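Local atomic coordinates of putative phosphomannomutase (Thermus thermophilus, PDB entry 1TUO), a protein that probably acts as a magnesium-dependent phosphosugar mutase of the phosphohexose mutase family, moving a phosphate group between positions on a sugar. Residues A[266-271]-A[292-297]; A[273-278]-A[327-332]; A[288-293]-A[331-336]; A[378-383]-A[444-449]. All coordinates share one frame; numbering follows the deposited sequence.

Contact 1 of 4, residues A[266-271]-A[292-297]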
loop_
_atom_site.group_PDB
_atom_site.type_symbol
_atom_site.label_atom_id
_atom_site.label_comp_id
_atom_site.label_asym_id
_atom_site.label_seq_id
_atom_site.Cartn_x
_atom_site.Cartn_y
_atom_site.Cartn_z
ATOM N N ASN A 266 -2.425 -3.714 13.686
ATOM C CA ASN A 266 -1.819 -2.670 12.859
ATOM C C ASN A 266 -0.683 -3.043 11.905
ATOM O O ASN A 266 -0.147 -4.147 11.952
ATOM C CB ASN A 266 -1.390 -1.487 13.748
ATOM C CG ASN A 266 -0.146 -1.776 14.561
ATOM O OD1 ASN A 266 0.769 -2.453 14.097
ATOM N ND2 ASN A 266 -0.093 -1.234 15.775
ATOM N N PRO A 267 -0.313 -2.111 11.007
ATOM C CA PRO A 267 0.755 -2.322 10.026
ATOM C C PRO A 267 2.091 -2.798 10.577
ATOM O O PRO A 267 2.791 -3.565 9.917
ATOM C CB PRO A 267 0.866 -0.964 9.350
ATOM C CG PRO A 267 -0.567 -0.514 9.330
ATOM C CD PRO A 267 -1.011 -0.838 10.738
ATOM N N HIS A 268 2.449 -2.330 11.767
ATOM C CA HIS A 268 3.711 -2.712 12.396
ATOM C C HIS A 268 3.634 -4.181 12.782
ATOM O O HIS A 268 4.607 -4.925 12.643
ATOM C CB HIS A 268 3.949 -1.858 13.642
ATOM C CG HIS A 268 3.891 -0.385 13.376
ATOM N ND1 HIS A 268 4.925 0.306 12.781
ATOM C CD2 HIS A 268 2.902 0.517 13.583
ATOM C CE1 HIS A 268 4.574 1.573 12.631
ATOM N NE2 HIS A 268 3.352 1.727 13.108
ATOM N N GLN A 269 2.466 -4.589 13.266
ATOM C CA GLN A 269 2.256 -5.972 13.657
ATOM C C GLN A 269 2.242 -6.847 12.410
ATOM O O GLN A 269 2.842 -7.919 12.390
ATOM C CB GLN A 269 0.944 -6.106 14.426
ATOM C CG GLN A 269 0.988 -5.417 15.796
ATOM C CD GLN A 269 -0.361 -5.402 16.491
ATOM O OE1 GLN A 269 -1.255 -4.648 16.112
ATOM N NE2 GLN A 269 -0.514 -6.238 17.511
ATOM N N VAL A 270 1.576 -6.386 11.361
ATOM C CA VAL A 270 1.533 -7.165 10.130
ATOM C C VAL A 270 2.921 -7.315 9.534
ATOM O O VAL A 270 3.343 -8.420 9.186
ATOM C CB VAL A 270 0.626 -6.507 9.077
ATOM C CG1 VAL A 270 0.882 -7.124 7.694
ATOM C CG2 VAL A 270 -0.820 -6.683 9.471
ATOM N N LEU A 271 3.634 -6.198 9.416
ATOM C CA LEU A 271 4.965 -6.218 8.825
ATOM C C LEU A 271 5.944 -7.118 9.569
ATOM O O LEU A 271 6.633 -7.932 8.952
ATOM C CB LEU A 271 5.536 -4.800 8.750
ATOM C CG LEU A 271 6.939 -4.692 8.156
ATOM C CD1 LEU A 271 6.956 -5.208 6.715
ATOM C CD2 LEU A 271 7.382 -3.232 8.213
ATOM N N ALA A 292 9.064 5.709 9.855
ATOM C CA ALA A 292 8.013 5.644 10.869
ATOM C C ALA A 292 7.609 4.229 11.272
ATOM O O ALA A 292 6.672 4.037 12.053
ATOM C CB ALA A 292 6.787 6.424 10.392
ATOM N N VAL A 293 8.316 3.238 10.741
ATOM C CA VAL A 293 8.036 1.846 11.057
ATOM C C VAL A 293 8.634 1.445 12.408
ATOM O O VAL A 293 9.709 1.906 12.788
ATOM C CB VAL A 293 8.590 0.910 9.950
ATOM C CG1 VAL A 293 8.506 -0.543 10.393
ATOM C CG2 VAL A 293 7.800 1.114 8.658
ATOM N N THR A 294 7.913 0.583 13.115
ATOM C CA THR A 294 8.299 0.075 14.430
ATOM C C THR A 294 9.753 -0.363 14.520
ATOM O O THR A 294 10.285 -0.958 13.581
ATOM C CB THR A 294 7.440 -1.143 14.822
ATOM O OG1 THR A 294 7.917 -1.687 16.059
ATOM C CG2 THR A 294 7.527 -2.224 13.741
ATOM N N TRP A 295 10.391 -0.088 15.654
ATOM C CA TRP A 295 11.772 -0.511 15.820
ATOM C C TRP A 295 11.843 -1.989 16.180
ATOM O O TRP A 295 12.929 -2.524 16.397
ATOM C CB TRP A 295 12.495 0.324 16.883
ATOM C CG TRP A 295 11.768 0.480 18.174
ATOM C CD1 TRP A 295 10.730 -0.276 18.641
ATOM C CD2 TRP A 295 12.043 1.454 19.183
ATOM N NE1 TRP A 295 10.340 0.171 19.885
ATOM C CE2 TRP A 295 11.133 1.232 20.241
ATOM C CE3 TRP A 295 12.976 2.494 19.299
ATOM C CZ2 TRP A 295 11.126 2.013 21.397
ATOM C CZ3 TRP A 295 12.970 3.269 20.449
ATOM C CH2 TRP A 295 12.051 3.024 21.482
ATOM N N LEU A 296 10.691 -2.653 16.260
ATOM C CA LEU A 296 10.702 -4.078 16.564
ATOM C C LEU A 296 11.296 -4.798 15.357
ATOM O O LEU A 296 11.866 -5.876 15.488
ATOM C CB LEU A 296 9.289 -4.608 16.844
ATOM C CG LEU A 296 8.894 -4.795 18.315
ATOM C CD1 LEU A 296 8.654 -3.436 18.963
ATOM C CD2 LEU A 296 7.632 -5.650 18.407
ATOM N N LEU A 297 11.164 -4.207 14.171
ATOM C CA LEU A 297 11.724 -4.854 12.986
ATOM C C LEU A 297 13.249 -4.842 13.092
ATOM O O LEU A 297 13.908 -5.853 12.818
ATOM C CB LEU A 297 11.281 -4.145 11.703
ATOM C CG LEU A 297 11.764 -4.793 10.399
ATOM C CD1 LEU A 297 11.328 -6.254 10.349
ATOM C CD2 LEU A 297 11.197 -4.027 9.217
#

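Contact 2 of 4, residues A[273-278]-A[327-332]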
loop_
_atom_site.group_PDB
_atom_site.type_symbol
_atom_site.label_atom_id
_atom_site.label_comp_id
_atom_site.label_asym_id
_atom_site.label_seq_id
_atom_site.Cartn_x
_atom_site.Cartn_y
_atom_site.Cartn_z
ATOM N N THR A 273 5.235 -9.540 11.753
ATOM C CA THR A 273 4.751 -10.918 11.765
ATOM C C THR A 273 5.131 -11.589 10.443
ATOM O O THR A 273 5.601 -12.724 10.431
ATOM C CB THR A 273 3.213 -10.980 11.941
ATOM O OG1 THR A 273 2.857 -10.480 13.241
ATOM C CG2 THR A 273 2.716 -12.415 11.811
ATOM N N LEU A 274 4.945 -10.879 9.333
ATOM C CA LEU A 274 5.284 -11.440 8.027
ATOM C C LEU A 274 6.794 -11.504 7.825
ATOM O O LEU A 274 7.299 -12.397 7.147
ATOM C CB LEU A 274 4.625 -10.629 6.899
ATOM C CG LEU A 274 3.106 -10.821 6.779
ATOM C CD1 LEU A 274 2.586 -10.040 5.573
ATOM C CD2 LEU A 274 2.768 -12.310 6.630
ATOM N N ALA A 275 7.530 -10.568 8.417
ATOM C CA ALA A 275 8.981 -10.600 8.277
ATOM C C ALA A 275 9.492 -11.856 8.975
ATOM O O ALA A 275 10.355 -12.561 8.454
ATOM C CB ALA A 275 9.617 -9.359 8.904
ATOM N N LEU A 276 8.942 -12.139 10.151
ATOM C CA LEU A 276 9.355 -13.312 10.915
ATOM C C LEU A 276 9.017 -14.590 10.164
ATOM O O LEU A 276 9.845 -15.485 10.046
ATOM C CB LEU A 276 8.661 -13.337 12.278
ATOM C CG LEU A 276 8.959 -14.553 13.162
ATOM C CD1 LEU A 276 10.448 -14.610 13.473
ATOM C CD2 LEU A 276 8.160 -14.445 14.454
ATOM N N TYR A 277 7.790 -14.667 9.666
ATOM C CA TYR A 277 7.339 -15.837 8.926
ATOM C C TYR A 277 8.204 -16.103 7.696
ATOM O O TYR A 277 8.655 -17.230 7.481
ATOM C CB TYR A 277 5.878 -15.656 8.503
ATOM C CG TYR A 277 5.351 -16.803 7.668
ATOM C CD1 TYR A 277 4.991 -16.614 6.335
ATOM C CD2 TYR A 277 5.240 -18.082 8.207
ATOM C CE1 TYR A 277 4.535 -17.679 5.557
ATOM C CE2 TYR A 277 4.787 -19.153 7.438
ATOM C CZ TYR A 277 4.438 -18.945 6.117
ATOM O OH TYR A 277 4.010 -20.007 5.348
ATOM N N ARG A 278 8.449 -15.070 6.896
ATOM C CA ARG A 278 9.253 -15.237 5.691
ATOM C C ARG A 278 10.694 -15.601 6.029
ATOM O O ARG A 278 11.311 -16.417 5.343
ATOM C CB ARG A 278 9.200 -13.964 4.836
ATOM C CG ARG A 278 7.871 -13.791 4.104
ATOM C CD ARG A 278 7.689 -12.377 3.545
ATOM N NE ARG A 278 8.554 -12.055 2.406
ATOM C CZ ARG A 278 8.407 -12.541 1.173
ATOM N NH1 ARG A 278 7.428 -13.390 0.894
ATOM N NH2 ARG A 278 9.228 -12.151 0.202
ATOM N N CYS A 327 16.846 -8.023 -1.031
ATOM C CA CYS A 327 15.826 -7.803 -0.000
ATOM C C CYS A 327 14.800 -8.941 0.015
ATOM O O CYS A 327 14.654 -9.660 -0.978
ATOM C CB CYS A 327 15.080 -6.489 -0.266
ATOM S SG CYS A 327 16.096 -5.009 -0.475
ATOM N N PHE A 328 14.091 -9.115 1.132
ATOM C CA PHE A 328 13.059 -10.151 1.189
ATOM C C PHE A 328 11.701 -9.591 1.610
ATOM O O PHE A 328 10.693 -10.288 1.576
ATOM C CB PHE A 328 13.470 -11.337 2.088
ATOM C CG PHE A 328 13.442 -11.051 3.566
ATOM C CD1 PHE A 328 14.512 -10.419 4.191
ATOM C CD2 PHE A 328 12.358 -11.454 4.342
ATOM C CE1 PHE A 328 14.505 -10.195 5.575
ATOM C CE2 PHE A 328 12.338 -11.237 5.716
ATOM C CZ PHE A 328 13.411 -10.609 6.336
ATOM N N ILE A 329 11.678 -8.320 1.992
ATOM C CA ILE A 329 10.423 -7.676 2.373
ATOM C C ILE A 329 10.650 -6.177 2.535
ATOM O O ILE A 329 11.752 -5.742 2.859
ATOM C CB ILE A 329 9.861 -8.269 3.692
ATOM C CG1 ILE A 329 8.382 -7.899 3.842
ATOM C CG2 ILE A 329 10.658 -7.756 4.884
ATOM C CD1 ILE A 329 7.691 -8.615 5.005
ATOM N N GLY A 330 9.612 -5.386 2.281
ATOM C CA GLY A 330 9.730 -3.943 2.424
ATOM C C GLY A 330 8.406 -3.407 2.927
ATOM O O GLY A 330 7.356 -3.795 2.426
ATOM N N GLY A 331 8.428 -2.516 3.908
ATOM C CA GLY A 331 7.150 -2.035 4.398
ATOM C C GLY A 331 7.104 -0.621 4.921
ATOM O O GLY A 331 8.127 -0.007 5.231
ATOM N N GLU A 332 5.881 -0.112 5.010
ATOM C CA GLU A 332 5.625 1.228 5.508
ATOM C C GLU A 332 4.704 1.150 6.719
ATOM O O GLU A 332 4.074 0.123 6.970
ATOM C CB GLU A 332 4.966 2.066 4.421
ATOM C CG GLU A 332 5.814 2.260 3.188
ATOM C CD GLU A 332 5.080 3.035 2.123
ATOM O OE1 GLU A 332 5.739 3.746 1.341
ATOM O OE2 GLU A 332 3.838 2.922 2.070
#

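Contact 3 of 4, residues A[288-293]-A[331-336]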
loop_
_atom_site.group_PDB
_atom_site.type_symbol
_atom_site.label_atom_id
_atom_site.label_comp_id
_atom_site.label_asym_id
_atom_site.label_seq_id
_atom_site.Cartn_x
_atom_site.Cartn_y
_atom_site.Cartn_z
ATOM N N VAL A 288 13.428 -3.837 4.393
ATOM C CA VAL A 288 13.490 -2.396 4.189
ATOM C C VAL A 288 12.249 -1.772 4.821
ATOM O O VAL A 288 11.146 -2.280 4.653
ATOM C CB VAL A 288 13.537 -2.047 2.684
ATOM C CG1 VAL A 288 13.826 -0.559 2.500
ATOM C CG2 VAL A 288 14.592 -2.904 1.987
ATOM N N LYS A 289 12.440 -0.685 5.563
ATOM C CA LYS A 289 11.325 -0.014 6.236
ATOM C C LYS A 289 11.495 1.494 6.205
ATOM O O LYS A 289 12.619 1.993 6.210
ATOM C CB LYS A 289 11.245 -0.468 7.701
ATOM C CG LYS A 289 12.550 -0.259 8.478
ATOM C CD LYS A 289 12.371 -0.366 9.999
ATOM C CE LYS A 289 12.292 1.017 10.647
ATOM N NZ LYS A 289 12.338 0.981 12.146
ATOM N N ASN A 290 10.391 2.237 6.165
ATOM C CA ASN A 290 10.548 3.682 6.187
ATOM C C ASN A 290 10.751 4.130 7.634
ATOM O O ASN A 290 10.625 3.335 8.572
ATOM C CB ASN A 290 9.367 4.414 5.511
ATOM C CG ASN A 290 8.098 4.454 6.355
ATOM O OD1 ASN A 290 8.131 4.390 7.586
ATOM N ND2 ASN A 290 6.962 4.608 5.678
ATOM N N PHE A 291 11.074 5.406 7.798
ATOM C CA PHE A 291 11.374 6.017 9.090
ATOM C C PHE A 291 10.328 5.919 10.206
ATOM O O PHE A 291 10.672 6.034 11.380
ATOM C CB PHE A 291 11.736 7.485 8.839
ATOM C CG PHE A 291 12.582 8.112 9.911
ATOM C CD1 PHE A 291 13.678 7.438 10.440
ATOM C CD2 PHE A 291 12.323 9.414 10.340
ATOM C CE1 PHE A 291 14.511 8.049 11.379
ATOM C CE2 PHE A 291 13.147 10.034 11.274
ATOM C CZ PHE A 291 14.244 9.352 11.795
ATOM N N ALA A 292 9.064 5.709 9.855
ATOM C CA ALA A 292 8.013 5.644 10.869
ATOM C C ALA A 292 7.609 4.229 11.272
ATOM O O ALA A 292 6.672 4.037 12.053
ATOM C CB ALA A 292 6.787 6.424 10.392
ATOM N N VAL A 293 8.316 3.238 10.741
ATOM C CA VAL A 293 8.036 1.846 11.057
ATOM C C VAL A 293 8.634 1.445 12.408
ATOM O O VAL A 293 9.709 1.906 12.788
ATOM C CB VAL A 293 8.590 0.910 9.950
ATOM C CG1 VAL A 293 8.506 -0.543 10.393
ATOM C CG2 VAL A 293 7.800 1.114 8.658
ATOM N N GLY A 331 8.428 -2.516 3.908
ATOM C CA GLY A 331 7.150 -2.035 4.398
ATOM C C GLY A 331 7.104 -0.621 4.921
ATOM O O GLY A 331 8.127 -0.007 5.231
ATOM N N GLU A 332 5.881 -0.112 5.010
ATOM C CA GLU A 332 5.625 1.228 5.508
ATOM C C GLU A 332 4.704 1.150 6.719
ATOM O O GLU A 332 4.074 0.123 6.970
ATOM C CB GLU A 332 4.966 2.066 4.421
ATOM C CG GLU A 332 5.814 2.260 3.188
ATOM C CD GLU A 332 5.080 3.035 2.123
ATOM O OE1 GLU A 332 5.739 3.746 1.341
ATOM O OE2 GLU A 332 3.838 2.922 2.070
ATOM N N GLU A 333 4.623 2.243 7.462
ATOM C CA GLU A 333 3.781 2.298 8.648
ATOM C C GLU A 333 2.301 2.436 8.292
ATOM O O GLU A 333 1.444 2.428 9.174
ATOM C CB GLU A 333 4.220 3.470 9.527
ATOM C CG GLU A 333 4.823 4.615 8.739
ATOM C CD GLU A 333 3.887 5.151 7.674
ATOM O OE1 GLU A 333 4.347 5.372 6.532
ATOM O OE2 GLU A 333 2.693 5.355 7.984
ATOM N N SER A 334 2.014 2.542 6.997
ATOM C CA SER A 334 0.641 2.708 6.520
ATOM C C SER A 334 -0.071 1.454 6.027
ATOM O O SER A 334 -1.203 1.535 5.542
ATOM C CB SER A 334 0.606 3.761 5.414
ATOM O OG SER A 334 0.911 5.038 5.938
ATOM N N GLY A 335 0.580 0.301 6.137
ATOM C CA GLY A 335 -0.054 -0.931 5.708
ATOM C C GLY A 335 0.412 -1.438 4.357
ATOM O O GLY A 335 0.012 -2.520 3.924
ATOM N N GLY A 336 1.239 -0.651 3.680
ATOM C CA GLY A 336 1.742 -1.070 2.384
ATOM C C GLY A 336 2.943 -1.975 2.589
ATOM O O GLY A 336 3.869 -1.627 3.319
HETATM O O HOH W 1 7.834 4.809 2.724
#

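Contact 4 of 4, residues A[378-383]-A[444-449]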
loop_
_atom_site.group_PDB
_atom_site.type_symbol
_atom_site.label_atom_id
_atom_site.label_comp_id
_atom_site.label_asym_id
_atom_site.label_seq_id
_atom_site.Cartn_x
_atom_site.Cartn_y
_atom_site.Cartn_z
ATOM N N GLY A 378 11.950 -9.223 22.609
ATOM C CA GLY A 378 12.054 -8.816 23.998
ATOM C C GLY A 378 11.417 -7.456 24.210
ATOM O O GLY A 378 11.662 -6.790 25.214
ATOM N N LEU A 379 10.591 -7.043 23.253
ATOM C CA LEU A 379 9.927 -5.745 23.320
ATOM C C LEU A 379 8.414 -5.860 23.201
ATOM O O LEU A 379 7.899 -6.796 22.586
ATOM C CB LEU A 379 10.434 -4.848 22.189
ATOM C CG LEU A 379 11.932 -4.539 22.130
ATOM C CD1 LEU A 379 12.249 -3.821 20.823
ATOM C CD2 LEU A 379 12.327 -3.686 23.330
ATOM N N THR A 380 7.709 -4.902 23.799
ATOM C CA THR A 380 6.254 -4.850 23.726
ATOM C C THR A 380 5.952 -3.683 22.787
ATOM O O THR A 380 6.697 -2.704 22.754
ATOM C CB THR A 380 5.620 -4.584 25.109
ATOM O OG1 THR A 380 5.894 -5.693 25.979
ATOM C CG2 THR A 380 4.117 -4.405 24.978
ATOM N N HIS A 381 4.864 -3.786 22.033
ATOM C CA HIS A 381 4.505 -2.762 21.061
ATOM C C HIS A 381 3.160 -2.085 21.264
ATOM O O HIS A 381 2.154 -2.738 21.532
ATOM C CB HIS A 381 4.528 -3.372 19.652
ATOM C CG HIS A 381 3.932 -2.490 18.598
ATOM N ND1 HIS A 381 4.644 -1.493 17.969
ATOM C CD2 HIS A 381 2.680 -2.442 18.081
ATOM C CE1 HIS A 381 3.859 -0.868 17.109
ATOM N NE2 HIS A 381 2.661 -1.425 17.158
ATOM N N ALA A 382 3.161 -0.765 21.107
ATOM C CA ALA A 382 1.958 0.056 21.199
ATOM C C ALA A 382 2.229 1.223 20.258
ATOM O O ALA A 382 3.359 1.703 20.171
ATOM C CB ALA A 382 1.740 0.551 22.632
ATOM N N TYR A 383 1.208 1.686 19.552
ATOM C CA TYR A 383 1.427 2.768 18.610
ATOM C C TYR A 383 0.191 3.593 18.281
ATOM O O TYR A 383 -0.941 3.114 18.376
ATOM C CB TYR A 383 2.020 2.170 17.323
ATOM C CG TYR A 383 2.117 3.124 16.158
ATOM C CD1 TYR A 383 1.007 3.388 15.357
ATOM C CD2 TYR A 383 3.312 3.778 15.866
ATOM C CE1 TYR A 383 1.081 4.277 14.297
ATOM C CE2 TYR A 383 3.398 4.676 14.802
ATOM C CZ TYR A 383 2.275 4.919 14.025
ATOM O OH TYR A 383 2.332 5.812 12.983
ATOM N N GLU A 444 5.630 5.442 19.261
ATOM C CA GLU A 444 5.713 4.031 19.586
ATOM C C GLU A 444 6.265 3.953 21.002
ATOM O O GLU A 444 7.241 4.633 21.341
ATOM C CB GLU A 444 6.650 3.269 18.642
ATOM C CG GLU A 444 6.830 1.825 19.095
ATOM C CD GLU A 444 7.523 0.950 18.075
ATOM O OE1 GLU A 444 8.497 1.420 17.450
ATOM O OE2 GLU A 444 7.097 -0.215 17.918
ATOM N N ALA A 445 5.628 3.134 21.833
ATOM C CA ALA A 445 6.057 2.951 23.213
ATOM C C ALA A 445 5.650 1.557 23.680
ATOM O O ALA A 445 4.999 0.815 22.941
ATOM C CB ALA A 445 5.434 4.023 24.109
ATOM N N GLN A 446 6.020 1.214 24.908
ATOM C CA GLN A 446 5.726 -0.103 25.461
ATOM C C GLN A 446 4.259 -0.379 25.784
ATOM O O GLN A 446 3.841 -1.534 25.814
ATOM C CB GLN A 446 6.572 -0.336 26.714
ATOM C CG GLN A 446 7.088 -1.761 26.861
ATOM C CD GLN A 446 8.175 -2.106 25.849
ATOM O OE1 GLN A 446 8.694 -3.225 25.834
ATOM N NE2 GLN A 446 8.528 -1.142 25.003
ATOM N N SER A 447 3.474 0.668 26.020
ATOM C CA SER A 447 2.062 0.483 26.347
ATOM C C SER A 447 1.201 1.549 25.688
ATOM O O SER A 447 1.700 2.611 25.312
ATOM C CB SER A 447 1.862 0.561 27.859
ATOM O OG SER A 447 2.143 1.871 28.324
ATOM N N PRO A 448 -0.107 1.281 25.537
ATOM C CA PRO A 448 -0.982 2.275 24.913
ATOM C C PRO A 448 -1.096 3.497 25.824
ATOM O O PRO A 448 -1.308 4.608 25.351
ATOM C CB PRO A 448 -2.319 1.543 24.788
ATOM C CG PRO A 448 -1.933 0.088 24.779
ATOM C CD PRO A 448 -0.839 0.029 25.804
ATOM N N GLU A 449 -0.964 3.279 27.130
ATOM C CA GLU A 449 -1.064 4.378 28.083
ATOM C C GLU A 449 0.099 5.338 27.938
ATOM O O GLU A 449 -0.089 6.555 27.996
ATOM C CB GLU A 449 -1.127 3.856 29.526
ATOM C CG GLU A 449 -2.447 3.176 29.850
ATOM C CD GLU A 449 -2.643 1.895 29.070
ATOM O OE1 GLU A 449 -3.792 1.616 28.670
ATOM O OE2 GLU A 449 -1.648 1.165 28.862
#

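Contact 1 of 4, residues A[266-271]-A[292-297]
His268, in the first turn of helix 267-280, reaches across to the loop that leads into helix 296-304. His268 CB lies 3.6 Å from Thr294 CG2, the two side chains sliding past each other in opposite directions. With CG anti to the carbonyl carbon (chi1 -54°), the ring stands beside the loop backbone, and His268 ND1 accepts a hydrogen bond from Thr294 N at 3.0 Å. That bond is bent, 147° at the hydrogen, with the donor 30° out of the ring plane. An acceptor ND1 is consistent with a neutral ring protonated at NE2. Farther round, the ring edge at His268 CE1 meets Ala292 O at 3.3 Å, a buried oxygen for which the model offers no hydrogen-bond donor, and Val293 CA. One turn on, the side chains of Leu271 and Val293 cross at about a right angle, Leu271 CD2 lying 3.6 Å from Val293 CG1 and meeting Leu297 CD2. Both helix starts are capped: Asn266 and Gln269 form a capping box, while Thr294 OG1 accepts from Leu296 N and is bonded to Glu444. Within the third alpha/beta/alpha domain the contact joins the N-terminal ends of both helices, with Tyr383 and His381 meeting the His268 ring and strand 440-445 supplying Glu444.

Contact 2 of 4, residues A[273-278]-A[327-332]
Arg278 starts with CG anti to the carbonyl carbon and bends at chi3 (71°), which brings its guanidinium alongside the backbone at Phe328. Phe328 holds its ring in the crowded position between backbone N and carbonyl carbon (chi1 73°), while Ile329 sends CG1 anti to its own N, so that CD1 reaches the helix. The guanidinium grips Phe328 O side-on with two nitrogens: Arg278 NE stands 2.9 Å from Phe328 O, nearly along the C=O axis, and Arg278 NH2 reaches the same Phe328 O at 2.7 Å. Since the oxygen lies almost in the guanidinium plane for both bonds, the paired grip fixes the rotation of the group. NH2 also forms a salt bridge with Glu341. Helix 267-280 packs here on the mixed four-stranded sheet of an alpha/beta/alpha domain, its segment running antiparallel to strand 329-331 (177°) with the axes 9.6 Å apart. An alanine in place of Arg278 removes both donors to Phe328 O and the salt bridge to Glu341, and would probably loosen the hold of the helix on this corner of the strand. Beside the polar grip, Ile329 CD1 sits 3.9 Å from Ala275 N, 4.0 Å from Arg278 CD and 4.1 Å from Leu274 CB. The Phe328 ring turns its edge to the helix, with Phe328 CE2 3.6 Å from Ala275 O and CD2 near Arg278 CB. Phe306 meets the Phe328 ring edge-to-face, and Tyr339 of strand 337-339 touches both Leu274 and Arg278.

Contact 3 of 4, residues A[288-293]-A[331-336]
Parallel strands 286-290 and 327-331, neighbours in the mixed four-stranded sheet of the alpha/beta/alpha domain, pair at their C-terminal ends, where the chain leaves the sheet in two loops. Gly331 N donates to Val288 O at 2.8 Å, and Asn290 N returns a weak bond to Gly331 O. Beyond this register the side chains take over. Asn290 and Glu333 cross at about a right angle, yet their amide and carboxylate planes are only 15° apart, so that Asn290 ND2 meets the anti lone pair of Glu333 OE1 at 2.9 Å. The other end of the same amide, OD1, accepts from Ala292 N and closes an Asx turn; these two bonds together set which way round the amide lies. Glu332 also crosses Asn290 nearly perpendicularly, Glu332 CB lying 3.5 Å from Asn290 ND2, but its carboxylate is bonded to Arg346 through OE2. Lys289, bent at chi3, leads its NZ off this contact to hydrogen bonds with Val293 O and Thr294 O and a salt bridge with Asp298. Val293 CG2 packs 3.6 Å from Gly331 O. Within its own loop, Ser334 OG donates to Glu333 OE2. A water completes the cluster, accepting from Asn290 ND2 at 3.1 Å and donating to Glu332 OE1 at 2.7 Å.

Contact 4 of 4, residues A[378-383]-A[444-449]
The tight part of this contact lies where strands 382-386 and 440-445 meet. Ala382 CB presses 3.3 Å from Ser447 C, and Ala445 N donates to Ala382 O at 3.2 Å from above the carbonyl plane. Beside it, His381 and Glu444 cross at about a right angle, ring and carboxylate planes 83° apart. His381 ND1 donates to the anti lone pair of Glu444 OE2 at 2.8 Å, the oxygen lying in the ring plane. Thr294 shares that oxygen, and Asn266 bonds His381 NE2, so both ends of the imidazole are tied. The strands belong to the antiparallel five-stranded sheet of the C-terminal domain, 382-386 being outermost, with Tyr383 and Glu444 forming a non-hydrogen-bonded pair. Thr380 and Gln446 make a close but partly exposed patch, Thr380 CG2 lying 3.0 Å from Gln446 O. Gln446 bends at chi2 (71°) to bring Gln446 OE1 2.8 Å from Thr380 N, a donor 64° above the carbonyl plane. An alanine at Gln446 removes this acceptor for Thr380 N and the CG packing on Thr380 CB, and would probably loosen the chain before strand 382-386. The loose side is at Pro448, an exposed residue whose CD only brushes Ala382 CB at 4.1 Å, next to Ser447 OG, which caps helix 448-459 through Leu450 N.

Overall arrangement
Contacts 1, 2 and 3 lie within domain III, the third alpha/beta/alpha domain, and contact 4 belongs to the C-terminal domain. Contacts 1 and 2 follow successive turns of helix 267-280, their centres about 10 Å apart, and meet where Leu271 CD1 packs 3.9 Å from Ile329 CD1. Contacts 2 and 3 use neighbouring strands of one sheet and share Gly331 and Glu332, while contact 3 passes into contact 1 through Ala292 and Val293. Contact 1 touches contact 4 directly across the domain interface: Thr294 OG1 lies 2.5 Å from Glu444 OE2, and Trp295 N lies 3.0 Å from Glu444 OE1. Contacts 2 and 4, with centres about 20 Å apart, do not touch.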